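Putative 2,5-diketo-D-gluconic acid reductase B (Sinorhizobium meliloti, PDB 3UP8) probably reduces methylglyoxal to hydroxyacetone with NADPH, as a TIM-barrel member of the aldo/keto reductase family. Local coordinates at residues A[87-97]-A[117-128]; A[101-110]-A[138-146]. All coordinates share one frame; numbering follows the deposited sequence.

Interaction 1 (A[87-97]-A[117-128]). With ACT (acetate ion), chain C.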
# COMPACT_ATOMS: atom_id res chain seq x y z
N ARG A 87 -18.51 8.28 1.53
CA ARG A 87 -17.80 7.02 1.72
C ARG A 87 -17.37 6.43 0.39
O ARG A 87 -16.25 5.93 0.27
CB ARG A 87 -18.67 6.02 2.49
CG ARG A 87 -18.13 4.57 2.48
CD ARG A 87 -16.89 4.43 3.34
NE ARG A 87 -16.30 3.08 3.27
CZ ARG A 87 -15.42 2.68 2.36
NH1 ARG A 87 -15.00 3.50 1.39
NH2 ARG A 87 -14.95 1.44 2.40
N ALA A 88 -18.26 6.51 -0.60
CA ALA A 88 -18.02 5.96 -1.93
C ALA A 88 -16.83 6.60 -2.65
O ALA A 88 -16.31 6.04 -3.62
CB ALA A 88 -19.30 6.06 -2.79
N ASP A 89 -16.39 7.76 -2.17
CA ASP A 89 -15.26 8.48 -2.78
C ASP A 89 -13.91 8.12 -2.17
O ASP A 89 -12.87 8.54 -2.68
CB ASP A 89 -15.46 10.00 -2.68
CG ASP A 89 -16.64 10.51 -3.51
OD1 ASP A 89 -17.16 9.77 -4.38
OD2 ASP A 89 -17.03 11.67 -3.29
N VAL A 90 -13.92 7.39 -1.05
CA VAL A 90 -12.67 7.01 -0.41
C VAL A 90 -12.40 5.53 -0.67
O VAL A 90 -13.31 4.72 -0.64
CB VAL A 90 -12.68 7.29 1.12
CG1 VAL A 90 -11.37 6.84 1.78
CG2 VAL A 90 -12.88 8.79 1.40
N PHE A 91 -11.14 5.21 -0.93
CA PHE A 91 -10.71 3.82 -1.05
C PHE A 91 -10.02 3.43 0.25
O PHE A 91 -8.95 3.95 0.58
CB PHE A 91 -9.76 3.66 -2.23
CG PHE A 91 -9.46 2.23 -2.57
CD1 PHE A 91 -10.11 1.61 -3.62
CD2 PHE A 91 -8.55 1.51 -1.81
CE1 PHE A 91 -9.85 0.25 -3.92
CE2 PHE A 91 -8.29 0.16 -2.10
CZ PHE A 91 -8.95 -0.46 -3.16
N LEU A 92 -10.64 2.52 0.99
CA LEU A 92 -10.18 2.21 2.34
C LEU A 92 -9.68 0.78 2.42
O LEU A 92 -10.39 -0.15 2.09
CB LEU A 92 -11.29 2.48 3.39
CG LEU A 92 -11.02 2.11 4.87
CD1 LEU A 92 -9.85 2.89 5.51
CD2 LEU A 92 -12.29 2.24 5.73
N THR A 93 -8.44 0.62 2.88
CA THR A 93 -7.81 -0.69 2.99
C THR A 93 -7.50 -1.00 4.44
O THR A 93 -6.97 -0.15 5.15
CB THR A 93 -6.46 -0.66 2.24
OG1 THR A 93 -6.72 -0.37 0.87
CG2 THR A 93 -5.69 -2.00 2.38
N THR A 94 -7.83 -2.21 4.89
CA THR A 94 -7.24 -2.73 6.13
C THR A 94 -6.64 -4.12 5.91
O THR A 94 -6.70 -4.66 4.80
CB THR A 94 -8.18 -2.62 7.38
OG1 THR A 94 -7.41 -2.80 8.58
CG2 THR A 94 -9.35 -3.63 7.32
N LYS A 95 -6.02 -4.66 6.95
CA LYS A 95 -5.27 -5.91 6.84
C LYS A 95 -5.58 -6.80 8.04
O LYS A 95 -5.61 -6.34 9.18
CB LYS A 95 -3.76 -5.63 6.80
CG LYS A 95 -3.35 -4.55 5.80
CD LYS A 95 -1.83 -4.36 5.74
CE LYS A 95 -1.44 -3.13 4.93
NZ LYS A 95 -1.73 -1.82 5.63
N VAL A 96 -5.80 -8.08 7.76
CA VAL A 96 -5.98 -9.08 8.83
C VAL A 96 -4.64 -9.49 9.43
O VAL A 96 -3.74 -9.94 8.71
CB VAL A 96 -6.73 -10.31 8.29
CG1 VAL A 96 -6.95 -11.33 9.40
CG2 VAL A 96 -8.03 -9.89 7.66
N TRP A 97 -4.51 -9.30 10.74
CA TRP A 97 -3.31 -9.66 11.48
C TRP A 97 -3.23 -11.18 11.61
O TRP A 97 -4.25 -11.87 11.70
CB TRP A 97 -3.31 -9.02 12.87
CG TRP A 97 -2.04 -9.30 13.66
CD1 TRP A 97 -1.95 -9.89 14.89
CD2 TRP A 97 -0.69 -9.04 13.24
NE1 TRP A 97 -0.63 -9.99 15.27
CE2 TRP A 97 0.16 -9.48 14.28
CE3 TRP A 97 -0.13 -8.46 12.09
CZ2 TRP A 97 1.55 -9.36 14.20
CZ3 TRP A 97 1.27 -8.34 12.01
CH2 TRP A 97 2.08 -8.79 13.06
N LEU A 117 -13.76 1.23 12.07
CA LEU A 117 -13.71 2.06 10.87
C LEU A 117 -15.03 2.79 10.56
O LEU A 117 -15.09 3.61 9.64
CB LEU A 117 -13.25 1.23 9.66
CG LEU A 117 -11.81 0.74 9.75
CD1 LEU A 117 -11.58 -0.36 8.68
CD2 LEU A 117 -10.81 1.88 9.56
N ARG A 118 -16.07 2.48 11.33
CA ARG A 118 -17.39 3.12 11.19
C ARG A 118 -17.96 3.05 9.77
O ARG A 118 -18.47 4.04 9.22
CB ARG A 118 -17.37 4.56 11.74
CG ARG A 118 -17.07 4.59 13.24
CD ARG A 118 -17.25 5.99 13.86
NE ARG A 118 -17.00 5.94 15.30
CZ ARG A 118 -16.65 6.98 16.05
NH1 ARG A 118 -16.51 8.19 15.52
NH2 ARG A 118 -16.45 6.80 17.35
N THR A 119 -17.86 1.87 9.17
CA THR A 119 -18.38 1.64 7.83
C THR A 119 -18.76 0.16 7.72
O THR A 119 -18.25 -0.66 8.48
CB THR A 119 -17.37 2.07 6.72
OG1 THR A 119 -17.90 1.74 5.42
CG2 THR A 119 -16.00 1.39 6.90
N ASP A 120 -19.67 -0.17 6.81
CA ASP A 120 -20.09 -1.58 6.66
C ASP A 120 -19.19 -2.41 5.73
O ASP A 120 -19.40 -3.61 5.59
CB ASP A 120 -21.56 -1.68 6.24
CG ASP A 120 -21.80 -1.29 4.79
OD1 ASP A 120 -21.13 -0.39 4.24
OD2 ASP A 120 -22.69 -1.91 4.17
N HIS A 121 -18.22 -1.77 5.10
CA HIS A 121 -17.30 -2.47 4.19
C HIS A 121 -15.99 -1.71 4.09
O HIS A 121 -15.93 -0.49 4.31
CB HIS A 121 -17.90 -2.61 2.77
CG HIS A 121 -18.04 -1.31 2.04
ND1 HIS A 121 -19.06 -0.42 2.29
CD2 HIS A 121 -17.29 -0.76 1.06
CE1 HIS A 121 -18.93 0.63 1.50
NE2 HIS A 121 -17.86 0.46 0.74
N VAL A 122 -14.94 -2.45 3.77
CA VAL A 122 -13.71 -1.85 3.31
C VAL A 122 -13.61 -2.07 1.80
O VAL A 122 -14.20 -2.99 1.26
CB VAL A 122 -12.46 -2.39 4.01
CG1 VAL A 122 -12.46 -1.99 5.48
CG2 VAL A 122 -12.34 -3.92 3.85
N ASP A 123 -12.86 -1.21 1.13
CA ASP A 123 -12.62 -1.41 -0.28
C ASP A 123 -11.67 -2.57 -0.51
O ASP A 123 -11.84 -3.30 -1.48
CB ASP A 123 -12.12 -0.12 -0.92
CG ASP A 123 -13.15 1.00 -0.82
OD1 ASP A 123 -13.95 1.14 -1.76
OD2 ASP A 123 -13.20 1.70 0.21
N LEU A 124 -10.70 -2.75 0.39
CA LEU A 124 -9.63 -3.73 0.20
C LEU A 124 -9.24 -4.36 1.53
O LEU A 124 -9.03 -3.65 2.53
CB LEU A 124 -8.40 -3.06 -0.42
CG LEU A 124 -7.19 -3.92 -0.83
CD1 LEU A 124 -7.59 -5.12 -1.75
CD2 LEU A 124 -6.06 -3.05 -1.50
N LEU A 125 -9.15 -5.69 1.54
CA LEU A 125 -8.70 -6.42 2.73
C LEU A 125 -7.54 -7.31 2.34
O LEU A 125 -7.64 -8.09 1.39
CB LEU A 125 -9.84 -7.25 3.34
CG LEU A 125 -9.53 -8.00 4.64
CD1 LEU A 125 -9.32 -7.00 5.79
CD2 LEU A 125 -10.62 -9.00 5.02
N LEU A 126 -6.44 -7.17 3.07
CA LEU A 126 -5.23 -7.95 2.79
C LEU A 126 -4.91 -8.91 3.92
O LEU A 126 -5.22 -8.66 5.09
CB LEU A 126 -4.03 -7.01 2.57
CG LEU A 126 -4.18 -5.78 1.67
CD1 LEU A 126 -2.85 -5.02 1.63
CD2 LEU A 126 -4.60 -6.16 0.25
N LEU A 127 -4.30 -10.01 3.55
CA LEU A 127 -3.56 -10.83 4.49
C LEU A 127 -2.24 -10.10 4.70
O LEU A 127 -1.49 -9.84 3.74
CB LEU A 127 -3.33 -12.24 3.92
CG LEU A 127 -4.59 -12.98 3.44
CD1 LEU A 127 -4.25 -14.28 2.70
CD2 LEU A 127 -5.57 -13.25 4.61
N HIS A 128 -1.96 -9.77 5.96
CA HIS A 128 -0.84 -8.88 6.28
C HIS A 128 0.53 -9.50 6.03
O HIS A 128 1.43 -8.84 5.51
CB HIS A 128 -0.96 -8.38 7.74
CG HIS A 128 -0.30 -7.06 7.98
ND1 HIS A 128 -0.71 -6.19 8.97
CD2 HIS A 128 0.74 -6.45 7.36
CE1 HIS A 128 0.05 -5.11 8.95
NE2 HIS A 128 0.94 -5.24 7.98
C ACT C . 3.54 -2.86 7.41
O ACT C . 2.88 -2.06 6.72
OXT ACT C . 2.92 -3.39 8.35
CH3 ACT C . 4.97 -3.20 7.15
O HOH W 1 -2.82 -6.22 10.88
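Arg87 and Asp123 form a salt bridge that closes one end of this contact. NH1 and NH2 of the arginine both grip the single oxygen OD2 of Asp123, NH1 at 2.8 Å on its syn lone pair and NH2 from above the carboxylate plane. The backbone N of Leu92 donates to OD2 as well, so three N-H groups converge on one atom. Bent at chi2 (72°), the arginine also sends NE to Thr119 OG1 (3.0 Å) and NH2 almost straight to His121 O (2.9 Å), while its guanidinium lies flat on the His121 ring, planes 15° apart. Backbone bonds join strands 91-96 and 122-127 in parallel. Among the carbon contacts, Asp123 CB sits over the centre of the Phe91 ring, and Lys95 CD lies 3.6 Å from the centroid of the His128 ring, over its face; the opposite face takes the edge of Trp97 in an offset edge-to-face pair. Lys95 NZ forms a salt bridge with Asp65 and a hydrogen bond with Tyr70 OH. The acetate, probably from the crystallisation liquor, bonds both Tyr70, the predicted proton donor, and NE2 of His128, the predicted substrate-binding histidine, consistent with its occupying the place of the substrate carbonyl, with the His128 ring held between Lys95 and Trp97.

Interaction 2 (A[101-110]-A[138-146])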
# COMPACT_ATOMS: atom_id res chain seq x y z
N TYR A 101 -5.91 -15.44 11.83
CA TYR A 101 -5.99 -16.21 10.59
C TYR A 101 -6.94 -17.42 10.58
O TYR A 101 -7.48 -17.74 9.54
CB TYR A 101 -4.60 -16.63 10.13
CG TYR A 101 -3.88 -15.55 9.34
CD1 TYR A 101 -2.58 -15.77 8.91
CD2 TYR A 101 -4.48 -14.33 9.03
CE1 TYR A 101 -1.89 -14.82 8.16
CE2 TYR A 101 -3.79 -13.36 8.28
CZ TYR A 101 -2.49 -13.62 7.86
OH TYR A 101 -1.77 -12.71 7.11
N ARG A 102 -7.14 -18.08 11.71
CA ARG A 102 -8.10 -19.19 11.74
C ARG A 102 -9.50 -18.68 11.40
O ARG A 102 -9.87 -17.56 11.79
CB ARG A 102 -8.09 -19.90 13.09
CG ARG A 102 -6.73 -20.53 13.42
CD ARG A 102 -6.81 -21.52 14.58
NE ARG A 102 -8.03 -22.33 14.53
CZ ARG A 102 -8.38 -23.22 15.45
NH1 ARG A 102 -7.59 -23.46 16.50
NH2 ARG A 102 -9.52 -23.89 15.32
N HIS A 103 -10.27 -19.47 10.67
CA HIS A 103 -11.56 -19.02 10.11
C HIS A 103 -12.42 -18.17 11.06
O HIS A 103 -12.78 -17.04 10.72
CB HIS A 103 -12.41 -20.20 9.60
CG HIS A 103 -13.77 -19.78 9.15
ND1 HIS A 103 -14.88 -19.85 9.95
CD2 HIS A 103 -14.18 -19.19 8.00
CE1 HIS A 103 -15.93 -19.38 9.30
NE2 HIS A 103 -15.53 -18.97 8.10
N ASP A 104 -12.76 -18.71 12.23
CA ASP A 104 -13.69 -18.01 13.13
C ASP A 104 -13.12 -16.68 13.66
O ASP A 104 -13.84 -15.70 13.73
CB ASP A 104 -14.15 -18.91 14.28
CG ASP A 104 -15.11 -20.04 13.83
OD1 ASP A 104 -15.37 -20.21 12.61
OD2 ASP A 104 -15.60 -20.76 14.71
N ALA A 105 -11.84 -16.67 14.05
CA ALA A 105 -11.15 -15.44 14.45
C ALA A 105 -11.05 -14.44 13.28
O ALA A 105 -11.10 -13.22 13.48
CB ALA A 105 -9.76 -15.78 15.00
N PHE A 106 -10.89 -14.97 12.07
CA PHE A 106 -10.76 -14.15 10.86
C PHE A 106 -12.04 -13.35 10.66
O PHE A 106 -12.02 -12.12 10.58
CB PHE A 106 -10.52 -15.08 9.65
CG PHE A 106 -10.00 -14.38 8.42
CD1 PHE A 106 -8.74 -14.71 7.92
CD2 PHE A 106 -10.77 -13.43 7.75
CE1 PHE A 106 -8.26 -14.10 6.77
CE2 PHE A 106 -10.30 -12.81 6.59
CZ PHE A 106 -9.04 -13.15 6.10
N ILE A 107 -13.16 -14.07 10.58
CA ILE A 107 -14.47 -13.48 10.34
C ILE A 107 -14.78 -12.46 11.43
O ILE A 107 -15.20 -11.34 11.12
CB ILE A 107 -15.58 -14.58 10.30
CG1 ILE A 107 -15.32 -15.60 9.19
CG2 ILE A 107 -16.96 -13.98 10.17
CD1 ILE A 107 -15.05 -15.03 7.79
N ALA A 108 -14.54 -12.84 12.69
CA ALA A 108 -14.81 -11.92 13.82
C ALA A 108 -13.95 -10.65 13.75
O ALA A 108 -14.44 -9.54 14.00
CB ALA A 108 -14.63 -12.64 15.17
N SER A 109 -12.67 -10.81 13.40
CA SER A 109 -11.77 -9.64 13.33
C SER A 109 -12.18 -8.64 12.26
O SER A 109 -11.92 -7.44 12.39
CB SER A 109 -10.31 -10.07 13.14
OG SER A 109 -10.06 -10.44 11.80
N VAL A 110 -12.81 -9.13 11.19
CA VAL A 110 -13.25 -8.26 10.11
C VAL A 110 -14.43 -7.40 10.61
O VAL A 110 -14.44 -6.19 10.43
CB VAL A 110 -13.59 -9.06 8.84
CG1 VAL A 110 -14.30 -8.18 7.80
CG2 VAL A 110 -12.31 -9.65 8.26
N GLU A 138 -7.32 -21.88 3.82
CA GLU A 138 -8.24 -21.45 4.87
C GLU A 138 -8.30 -19.91 4.94
O GLU A 138 -9.36 -19.34 5.09
CB GLU A 138 -7.85 -22.03 6.24
CG GLU A 138 -8.85 -21.69 7.35
CD GLU A 138 -8.52 -22.36 8.69
OE1 GLU A 138 -7.83 -23.41 8.71
OE2 GLU A 138 -8.94 -21.82 9.75
N ARG A 139 -7.14 -19.25 4.83
CA ARG A 139 -7.10 -17.78 4.87
C ARG A 139 -7.73 -17.20 3.62
O ARG A 139 -8.50 -16.26 3.68
CB ARG A 139 -5.66 -17.28 4.98
CG ARG A 139 -4.96 -17.77 6.23
CD ARG A 139 -3.49 -17.39 6.18
NE ARG A 139 -2.64 -18.51 5.84
CZ ARG A 139 -1.35 -18.41 5.53
NH1 ARG A 139 -0.76 -17.23 5.47
NH2 ARG A 139 -0.67 -19.51 5.24
N ILE A 140 -7.41 -17.80 2.48
CA ILE A 140 -7.94 -17.33 1.20
C ILE A 140 -9.45 -17.58 1.18
O ILE A 140 -10.21 -16.73 0.69
CB ILE A 140 -7.24 -18.04 -0.01
CG1 ILE A 140 -5.75 -17.65 -0.11
CG2 ILE A 140 -7.97 -17.77 -1.30
CD1 ILE A 140 -5.46 -16.18 -0.46
N GLY A 141 -9.87 -18.72 1.73
CA GLY A 141 -11.30 -19.02 1.85
C GLY A 141 -12.06 -17.95 2.66
O GLY A 141 -13.16 -17.54 2.28
N ALA A 142 -11.46 -17.55 3.78
CA ALA A 142 -12.06 -16.51 4.63
C ALA A 142 -12.09 -15.15 3.92
O ALA A 142 -13.08 -14.44 4.04
CB ALA A 142 -11.34 -16.42 5.93
N LEU A 143 -11.03 -14.81 3.17
CA LEU A 143 -11.07 -13.58 2.35
C LEU A 143 -12.25 -13.59 1.39
O LEU A 143 -12.99 -12.60 1.30
CB LEU A 143 -9.79 -13.41 1.51
CG LEU A 143 -8.55 -12.76 2.12
CD1 LEU A 143 -7.41 -12.85 1.07
CD2 LEU A 143 -8.80 -11.30 2.54
N ASN A 144 -12.44 -14.70 0.68
CA ASN A 144 -13.56 -14.80 -0.24
C ASN A 144 -14.92 -14.75 0.47
O ASN A 144 -15.87 -14.20 -0.05
CB ASN A 144 -13.46 -16.09 -1.07
CG ASN A 144 -12.52 -15.92 -2.24
OD1 ASN A 144 -12.93 -15.53 -3.33
ND2 ASN A 144 -11.24 -16.15 -2.01
N GLU A 145 -15.00 -15.35 1.65
CA GLU A 145 -16.26 -15.33 2.41
C GLU A 145 -16.68 -13.89 2.70
O GLU A 145 -17.81 -13.50 2.40
CB GLU A 145 -16.13 -16.10 3.71
CG GLU A 145 -17.42 -16.07 4.57
CD GLU A 145 -17.31 -16.94 5.82
OE1 GLU A 145 -16.56 -17.92 5.79
OE2 GLU A 145 -17.99 -16.64 6.85
N VAL A 146 -15.79 -13.09 3.26
CA VAL A 146 -16.15 -11.72 3.62
C VAL A 146 -16.39 -10.83 2.40
O VAL A 146 -17.19 -9.89 2.47
CB VAL A 146 -15.15 -11.07 4.59
CG1 VAL A 146 -15.18 -11.80 5.91
CG2 VAL A 146 -13.70 -11.05 4.00
O HOH W 2 -10.20 -22.95 11.91
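Phe106 turns one ring face to Ala142, whose CB stands over the ring centre, 3.5 Å from the centroid and 12° off the normal. With CG anti to the backbone N (chi1 -164°), the phenylalanine leans across to the second helix, and its CZ touches Leu143 CD2 at 4.0 Å. Further along, Ile107 CD1 meets Val146 CG1 at 3.7 Å, and Val110 follows on the same valine methyl. At the other end Arg139 CD lies over the Tyr101 ring, offset toward its rim and 3.3 Å from CD1; the hydroxyl of Tyr101 bonds to Trp129 O and the guanidinium to Pro130 O. Helices 103-117 and 136-148 are neighbours on the outside of the beta/alpha barrel, their short segments crossing at -36°, and Phe106 and Leu143 both press on Leu127 of the strand beneath. Toward solvent the contact becomes polar and sparser. Glu138 OE2 uses its anti lone pair to accept from His103 N (2.9 Å) in the first turn of helix 103-117, and a water also donates to that oxygen. The His103 ring bridges two carboxylates: NE2 donates in the ring plane to Glu145 OE1 (2.7 Å), and ND1 to Asp104 OD1 (2.7 Å).

In the fold
Along the chain the two contacts alternate: strand 91-96, helix 103-117, strand 122-127 and helix 136-148 supply one segment each, in that order. Interaction 1 pairs the strands, which are adjacent in the closed eight-stranded parallel barrel, and interaction 2 pairs the helices that lie outside them. Their centres are about 14 Å apart, at about 12 and 21 Å from the centre of the chain. Two consecutive beta-alpha units thus meet as an inner and an outer layer. The layers touch where Leu127 CD2 meets Phe106 CE1 at 3.6 Å, and the Tyr101 hydroxyl packs against the backbone N of His128. Tyr101, just before helix 103-117, thereby carries the outer contact to the predicted substrate-binding histidine.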